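SA2223 protein (Staphylococcus aureus, PDB 5KAW) is of uncharacterised cellular function but binds bulky aromatic cations such as rhodamine 6G and tetraphenylphosphonium, consistent with multidrug recognition by a GyrI-like protein. Local coordinates at residues G56-C61 against F134-D139; E100-V105 against K146-I151. All coordinates share one frame; numbering follows the deposited sequence.

Contact 1 (G56-C61 against F134-D139); sequences GILGLC and FELYQD. With RHQ (rhodamine 6g), chain B.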
loop_
_atom_site.group_PDB
_atom_site.type_symbol
_atom_site.label_atom_id
_atom_site.label_comp_id
_atom_site.label_asym_id
_atom_site.label_seq_id
_atom_site.Cartn_x
_atom_site.Cartn_y
_atom_site.Cartn_z
ATOM N N GLY A 56 -4.050 -6.720 -7.719
ATOM C CA GLY A 56 -5.069 -6.318 -6.770
ATOM C C GLY A 56 -5.211 -4.809 -6.709
ATOM O O GLY A 56 -4.675 -4.094 -7.559
ATOM N N ILE A 57 -5.945 -4.330 -5.709
ATOM C CA ILE A 57 -6.070 -2.897 -5.462
ATOM C C ILE A 57 -5.079 -2.470 -4.385
ATOM O O ILE A 57 -4.898 -3.177 -3.386
ATOM C CB ILE A 57 -7.496 -2.523 -5.028
ATOM C CG1 ILE A 57 -8.500 -3.020 -6.062
ATOM C CG2 ILE A 57 -7.615 -1.010 -4.867
ATOM C CD1 ILE A 57 -9.932 -2.831 -5.650
ATOM N N LEU A 58 -4.436 -1.321 -4.589
ATOM C CA LEU A 58 -3.472 -0.796 -3.625
ATOM C C LEU A 58 -4.071 0.269 -2.728
ATOM O O LEU A 58 -4.861 1.102 -3.169
ATOM C CB LEU A 58 -2.258 -0.194 -4.325
ATOM C CG LEU A 58 -1.219 -1.150 -4.901
ATOM C CD1 LEU A 58 -1.691 -1.665 -6.245
ATOM C CD2 LEU A 58 0.123 -0.455 -5.029
ATOM N N GLY A 59 -3.679 0.223 -1.463
ATOM C CA GLY A 59 -3.854 1.336 -0.554
ATOM C C GLY A 59 -2.472 1.828 -0.157
ATOM O O GLY A 59 -1.798 1.214 0.672
ATOM N N LEU A 60 -2.043 2.926 -0.770
ATOM C CA LEU A 60 -0.701 3.444 -0.560
ATOM C C LEU A 60 -0.682 4.566 0.456
ATOM O O LEU A 60 -1.477 5.499 0.383
ATOM C CB LEU A 60 -0.103 3.967 -1.866
ATOM C CG LEU A 60 0.039 2.965 -3.000
ATOM C CD1 LEU A 60 -0.984 3.282 -4.082
ATOM C CD2 LEU A 60 1.452 2.967 -3.543
ATOM N N CYS A 61 0.228 4.446 1.404
ATOM C CA CYS A 61 0.534 5.536 2.321
ATOM C C CYS A 61 1.713 6.318 1.762
ATOM O O CYS A 61 2.818 5.785 1.636
ATOM C CB CYS A 61 0.855 5.017 3.720
ATOM S SG CYS A 61 -0.580 4.416 4.631
ATOM N N PHE A 134 2.572 0.148 1.101
ATOM C CA PHE A 134 1.186 -0.097 0.723
ATOM C C PHE A 134 0.597 -1.447 1.111
ATOM O O PHE A 134 1.296 -2.453 1.327
ATOM C CB PHE A 134 1.011 0.111 -0.798
ATOM C CG PHE A 134 1.820 -0.827 -1.679
ATOM C CD1 PHE A 134 1.306 -2.052 -2.077
ATOM C CD2 PHE A 134 3.061 -0.448 -2.170
ATOM C CE1 PHE A 134 2.032 -2.894 -2.907
ATOM C CE2 PHE A 134 3.789 -1.288 -2.993
ATOM C CZ PHE A 134 3.278 -2.509 -3.361
ATOM N N GLU A 135 -0.724 -1.418 1.210
ATOM C CA GLU A 135 -1.549 -2.609 1.325
ATOM C C GLU A 135 -1.914 -3.058 -0.077
ATOM O O GLU A 135 -2.210 -2.231 -0.945
ATOM C CB GLU A 135 -2.817 -2.321 2.149
ATOM C CG GLU A 135 -2.559 -1.715 3.525
ATOM C CD GLU A 135 -3.521 -0.573 3.859
ATOM O OE1 GLU A 135 -4.722 -0.689 3.552
ATOM O OE2 GLU A 135 -3.076 0.435 4.436
ATOM N N LEU A 136 -1.898 -4.365 -0.305
ATOM C CA LEU A 136 -2.322 -4.920 -1.586
ATOM C C LEU A 136 -3.459 -5.907 -1.348
ATOM O O LEU A 136 -3.272 -6.911 -0.666
ATOM C CB LEU A 136 -1.160 -5.605 -2.306
ATOM C CG LEU A 136 -1.504 -6.170 -3.687
ATOM C CD1 LEU A 136 -1.896 -5.049 -4.638
ATOM C CD2 LEU A 136 -0.337 -6.948 -4.245
ATOM N N TYR A 137 -4.623 -5.596 -1.920
ATOM C CA TYR A 137 -5.844 -6.393 -1.783
ATOM C C TYR A 137 -6.149 -7.125 -3.082
ATOM O O TYR A 137 -6.700 -6.542 -4.021
ATOM C CB TYR A 137 -7.037 -5.502 -1.398
ATOM C CG TYR A 137 -6.841 -4.770 -0.087
ATOM C CD1 TYR A 137 -7.183 -5.369 1.114
ATOM C CD2 TYR A 137 -6.303 -3.488 -0.054
ATOM C CE1 TYR A 137 -7.000 -4.723 2.311
ATOM C CE2 TYR A 137 -6.118 -2.824 1.146
ATOM C CZ TYR A 137 -6.464 -3.453 2.330
ATOM O OH TYR A 137 -6.290 -2.826 3.546
ATOM N N GLN A 138 -5.783 -8.400 -3.141
ATOM C CA GLN A 138 -6.012 -9.199 -4.338
ATOM C C GLN A 138 -7.451 -9.732 -4.312
ATOM O O GLN A 138 -8.198 -9.470 -3.370
ATOM C CB GLN A 138 -4.973 -10.327 -4.431
ATOM C CG GLN A 138 -3.519 -9.817 -4.254
ATOM C CD GLN A 138 -2.468 -10.918 -4.243
ATOM O OE1 GLN A 138 -1.935 -11.273 -3.190
ATOM N NE2 GLN A 138 -2.145 -11.441 -5.419
ATOM N N ASP A 139 -7.853 -10.441 -5.362
ATOM C CA ASP A 139 -9.206 -10.990 -5.432
ATOM C C ASP A 139 -9.489 -11.922 -4.265
ATOM O O ASP A 139 -8.616 -12.685 -3.833
ATOM C CB ASP A 139 -9.421 -11.755 -6.742
ATOM C CG ASP A 139 -9.594 -10.845 -7.935
ATOM O OD1 ASP A 139 -9.954 -9.663 -7.747
ATOM O OD2 ASP A 139 -9.377 -11.323 -9.068
HETATM C C1 RHQ B . -10.686 -2.080 2.605
HETATM C C2 RHQ B . -11.931 -1.865 3.171
HETATM C C3 RHQ B . -13.098 -2.394 2.493
HETATM C C4 RHQ B . -12.954 -3.100 1.309
HETATM C C5 RHQ B . -11.682 -3.325 0.734
HETATM C C6 RHQ B . -10.544 -2.812 1.381
HETATM O O1 RHQ B . -9.526 -1.569 3.249
HETATM C C7 RHQ B . -9.631 -0.853 4.451
HETATM C C8 RHQ B . -10.868 -0.624 5.030
HETATM C C9 RHQ B . -12.046 -1.124 4.387
HETATM C C10 RHQ B . -8.428 -0.358 5.062
HETATM C C11 RHQ B . -8.492 0.335 6.220
HETATM C C12 RHQ B . -9.763 0.574 6.827
HETATM C C13 RHQ B . -10.931 0.097 6.232
HETATM N N1 RHQ B . -7.346 0.852 6.873
HETATM C C14 RHQ B . -13.258 -0.645 4.794
HETATM C C15 RHQ B . -13.573 0.745 4.730
HETATM C C16 RHQ B . -14.809 1.195 5.148
HETATM C C17 RHQ B . -15.780 0.273 5.635
HETATM C C18 RHQ B . -15.486 -1.094 5.697
HETATM C C19 RHQ B . -14.207 -1.546 5.274
HETATM C C20 RHQ B . -9.972 1.344 8.128
HETATM C C21 RHQ B . -14.376 -3.441 0.994
HETATM C C22 RHQ B . -6.030 0.387 6.514
HETATM C C23 RHQ B . -5.825 -1.101 6.923
HETATM N N2 RHQ B . -11.602 -3.997 -0.387
HETATM C C24 RHQ B . -10.363 -4.367 -0.955
HETATM C C25 RHQ B . -10.619 -5.168 -2.259
HETATM C C26 RHQ B . -14.119 -3.081 5.423
HETATM O O27 RHQ B . -12.989 -3.602 5.667
HETATM O O2 RHQ B . -15.295 -3.884 5.245
HETATM C C28 RHQ B . -15.116 -5.285 5.350
HETATM C C29 RHQ B . -14.431 -5.828 4.093
HETATM O O HOH W 1 -0.860 1.602 3.451
#
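Phe134 meets Leu58 and Leu60 on the neighbouring antiparallel strand. Its CB lies 3.4 Å from Gly59 O and 3.7 Å from Leu60 CG. The first torsion (chi1 62°) sets CG between the backbone N and the carbonyl carbon, carrying the ring beneath Leu58, whose CD2 sits over one face, 3.7 Å from the Phe134 ring centroid, in a CH-pi contact. Nearest this methyl is Phe134 CD1 (3.6 Å), flanked by CG and CE1 beneath it, and CZ, at the tip, still lies under it. Across the ring, Phe134 CD2 is approached obliquely by Leu60 CD2. Trp152 stacks on this ring.

Between the faces, two backbone hydrogen bonds pair Gly59 with Glu135 and two pair Ile57 with Tyr137. The other face, with Ile57, Glu135 and Tyr137, is mixed and faces the dye. Tyr137 OH donates to Glu135 OE1 (2.7 Å), which also bonds Tyr71, and a water joins Glu135 OE2 to Gly59 O. Rhodamine C6 lies over the centre of one Tyr137 ring face, the planes steeply inclined, and Glu135 OE1 is 3.4 Å from the dye's C22. An acidic group held beside an aromatic face that takes the dye's edge probably helps attract a flat cation.

Contact 2 (E100-V105 against K146-I151); sequences EAQGAV and KYITEI. With RHQ (rhodamine 6g), chain B.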
loop_
_atom_site.group_PDB
_atom_site.type_symbol
_atom_site.label_atom_id
_atom_site.label_comp_id
_atom_site.label_asym_id
_atom_site.label_seq_id
_atom_site.Cartn_x
_atom_site.Cartn_y
_atom_site.Cartn_z
ATOM N N GLU A 100 2.327 -10.816 5.143
ATOM C CA GLU A 100 0.940 -11.239 4.955
ATOM C C GLU A 100 0.110 -11.053 6.212
ATOM O O GLU A 100 0.481 -11.520 7.284
ATOM C CB GLU A 100 0.880 -12.708 4.530
ATOM C CG GLU A 100 1.369 -12.964 3.121
ATOM C CD GLU A 100 1.278 -14.426 2.735
ATOM O OE1 GLU A 100 1.273 -15.279 3.642
ATOM O OE2 GLU A 100 1.204 -14.722 1.528
ATOM N N ALA A 101 -1.032 -10.387 6.069
ATOM C CA ALA A 101 -2.026 -10.336 7.135
ATOM C C ALA A 101 -3.201 -11.228 6.756
ATOM O O ALA A 101 -3.877 -10.973 5.755
ATOM C CB ALA A 101 -2.485 -8.920 7.370
ATOM N N GLN A 102 -3.440 -12.273 7.545
ATOM C CA GLN A 102 -4.538 -13.194 7.265
ATOM C C GLN A 102 -5.713 -12.950 8.201
ATOM O O GLN A 102 -5.576 -13.024 9.421
ATOM C CB GLN A 102 -4.094 -14.651 7.372
ATOM C CG GLN A 102 -5.157 -15.613 6.829
ATOM C CD GLN A 102 -4.622 -16.988 6.487
ATOM O OE1 GLN A 102 -3.802 -17.550 7.211
ATOM N NE2 GLN A 102 -5.093 -17.539 5.372
ATOM N N GLY A 103 -6.867 -12.656 7.612
ATOM C CA GLY A 103 -8.098 -12.475 8.359
ATOM C C GLY A 103 -8.980 -11.425 7.708
ATOM O O GLY A 103 -8.608 -10.814 6.695
ATOM N N ALA A 104 -10.152 -11.212 8.297
ATOM C CA ALA A 104 -11.105 -10.235 7.788
ATOM C C ALA A 104 -10.528 -8.824 7.832
ATOM O O ALA A 104 -9.892 -8.419 8.807
ATOM C CB ALA A 104 -12.401 -10.302 8.581
ATOM N N VAL A 105 -10.758 -8.085 6.754
ATOM C CA VAL A 105 -10.339 -6.698 6.636
ATOM C C VAL A 105 -11.361 -5.853 7.395
ATOM O O VAL A 105 -12.538 -6.207 7.420
ATOM C CB VAL A 105 -10.259 -6.292 5.147
ATOM C CG1 VAL A 105 -9.851 -4.848 4.968
ATOM C CG2 VAL A 105 -9.299 -7.222 4.397
ATOM N N LYS A 146 -9.846 -16.418 6.036
ATOM C CA LYS A 146 -8.729 -16.916 5.242
ATOM C C LYS A 146 -8.134 -15.855 4.337
ATOM O O LYS A 146 -7.099 -16.087 3.710
ATOM C CB LYS A 146 -9.155 -18.097 4.376
ATOM C CG LYS A 146 -9.600 -19.328 5.132
ATOM C CD LYS A 146 -9.841 -20.477 4.166
ATOM C CE LYS A 146 -10.722 -21.541 4.778
ATOM N NZ LYS A 146 -10.961 -22.664 3.833
ATOM N N TYR A 147 -8.782 -14.700 4.240
ATOM C CA TYR A 147 -8.329 -13.684 3.294
ATOM C C TYR A 147 -6.955 -13.133 3.653
ATOM O O TYR A 147 -6.667 -12.880 4.822
ATOM C CB TYR A 147 -9.319 -12.529 3.211
ATOM C CG TYR A 147 -8.917 -11.517 2.165
ATOM C CD1 TYR A 147 -9.203 -11.729 0.821
ATOM C CD2 TYR A 147 -8.235 -10.364 2.516
ATOM C CE1 TYR A 147 -8.830 -10.812 -0.145
ATOM C CE2 TYR A 147 -7.856 -9.436 1.559
ATOM C CZ TYR A 147 -8.156 -9.666 0.228
ATOM O OH TYR A 147 -7.777 -8.751 -0.733
ATOM N N ILE A 148 -6.119 -12.938 2.636
ATOM C CA ILE A 148 -4.761 -12.437 2.833
ATOM C C ILE A 148 -4.569 -11.080 2.177
ATOM O O ILE A 148 -4.733 -10.922 0.961
ATOM C CB ILE A 148 -3.716 -13.421 2.275
ATOM C CG1 ILE A 148 -3.739 -14.715 3.101
ATOM C CG2 ILE A 148 -2.318 -12.804 2.293
ATOM C CD1 ILE A 148 -2.973 -15.858 2.487
ATOM N N THR A 149 -4.230 -10.103 3.009
ATOM C CA THR A 149 -3.800 -8.791 2.550
ATOM C C THR A 149 -2.276 -8.779 2.597
ATOM O O THR A 149 -1.695 -9.233 3.583
ATOM C CB THR A 149 -4.351 -7.666 3.438
ATOM O OG1 THR A 149 -5.772 -7.802 3.567
ATOM C CG2 THR A 149 -4.005 -6.299 2.856
ATOM N N GLU A 150 -1.625 -8.283 1.546
ATOM C CA GLU A 150 -0.176 -8.094 1.592
ATOM C C GLU A 150 0.178 -6.667 2.014
ATOM O O GLU A 150 -0.508 -5.706 1.660
ATOM C CB GLU A 150 0.457 -8.434 0.245
ATOM C CG GLU A 150 0.284 -9.890 -0.105
ATOM C CD GLU A 150 1.011 -10.293 -1.369
ATOM O OE1 GLU A 150 1.493 -9.406 -2.098
ATOM O OE2 GLU A 150 1.094 -11.506 -1.635
ATOM N N ILE A 151 1.240 -6.553 2.802
ATOM C CA ILE A 151 1.771 -5.268 3.246
ATOM C C ILE A 151 3.189 -5.160 2.709
ATOM O O ILE A 151 4.046 -5.981 3.042
ATOM C CB ILE A 151 1.770 -5.134 4.786
ATOM C CG1 ILE A 151 0.335 -5.211 5.319
ATOM C CG2 ILE A 151 2.430 -3.818 5.211
ATOM C CD1 ILE A 151 0.239 -5.384 6.822
HETATM C C1 RHQ B . -10.686 -2.080 2.605
HETATM C C2 RHQ B . -11.931 -1.865 3.171
HETATM C C3 RHQ B . -13.098 -2.394 2.493
HETATM C C4 RHQ B . -12.954 -3.100 1.309
HETATM C C5 RHQ B . -11.682 -3.325 0.734
HETATM C C6 RHQ B . -10.544 -2.812 1.381
HETATM O O1 RHQ B . -9.526 -1.569 3.249
HETATM C C7 RHQ B . -9.631 -0.853 4.451
HETATM C C8 RHQ B . -10.868 -0.624 5.030
HETATM C C9 RHQ B . -12.046 -1.124 4.387
HETATM C C10 RHQ B . -8.428 -0.358 5.062
HETATM C C11 RHQ B . -8.492 0.335 6.220
HETATM C C12 RHQ B . -9.763 0.574 6.827
HETATM C C13 RHQ B . -10.931 0.097 6.232
HETATM N N1 RHQ B . -7.346 0.852 6.873
HETATM C C14 RHQ B . -13.258 -0.645 4.794
HETATM C C15 RHQ B . -13.573 0.745 4.730
HETATM C C16 RHQ B . -14.809 1.195 5.148
HETATM C C17 RHQ B . -15.780 0.273 5.635
HETATM C C18 RHQ B . -15.486 -1.094 5.697
HETATM C C19 RHQ B . -14.207 -1.546 5.274
HETATM C C20 RHQ B . -9.972 1.344 8.128
HETATM C C21 RHQ B . -14.376 -3.441 0.994
HETATM C C22 RHQ B . -6.030 0.387 6.514
HETATM C C23 RHQ B . -5.825 -1.101 6.923
HETATM N N2 RHQ B . -11.602 -3.997 -0.387
HETATM C C24 RHQ B . -10.363 -4.367 -0.955
HETATM C C25 RHQ B . -10.619 -5.168 -2.259
HETATM C C26 RHQ B . -14.119 -3.081 5.423
HETATM O O27 RHQ B . -12.989 -3.602 5.667
HETATM O O2 RHQ B . -15.295 -3.884 5.245
HETATM C C28 RHQ B . -15.116 -5.285 5.350
HETATM C C29 RHQ B . -14.431 -5.828 4.093
HETATM O O HOH W 2 -0.111 -13.530 -0.982
HETATM O O HOH W 3 -6.337 -9.486 5.651
#
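The Tyr147 ring has Gly103 O at its edge, close to its plane, while Val105 CG2 approaches obliquely, 3.8 Å from Tyr147 CD2. Its hydroxyl is held elsewhere, by Gln138 O. A second flat group, the Gln102 amide, has Lys146 O in its plane, taking an almost straight hydrogen bond from NE2 (3.0 Å, 179° at the hydrogen), although that donor stands above the plane of the Lys146 carbonyl. With CG anti to the backbone N (chi1 -169°) and the chain extended beyond it, the Gln102 amide spans back to the other segment, and NE2 passes 3.9 Å from Ile148 CG1. The other branch of Ile148, CG2, packs 3.8 Å from Glu100 CG. Further along this face the carboxylates of Glu100 and Glu150 come near each other, with a water modelled between them at a doubtfully short approach to Glu150; the like charges may be mildly unfavourable.

Two backbone bonds pair Ala101 with Thr149, and Gly103 N adds a third to Tyr147 O (2.8 Å) where the strand has ended. A water knits the turn together, donating to Ala101 O and Gly103 O and accepting from Thr149 OG1 (2.7 Å). Beyond it, Val105 CG1 reaches rhodamine O27 at 3.4 Å. In the barrel, strand 148-155 lies between strands 87-102 and 133-137, with helix 107-119 packed on Ala101, Thr149 and Ile151.

Strands 133-137 and 148-155, consecutive in the chain and adjacent in the barrel sheet, join the two contacts through a probable backbone hydrogen bond from Leu136 N to Glu150 O. Contact 1 lies deep in the chain, its centre about 5 Å from the chain's centre, with an apolar face and a mixed one, turned to the dye. Contact 2, about 13 Å out, is still largely buried but has one solvent-facing side, where Glu100, Gln102 and Glu150 accompany Ile148. Both reach rhodamine 6G, but differently: contact 1 supplies an acidic group and an aromatic ring, contact 2 an aliphatic valine from the loop ahead of helix 107-119.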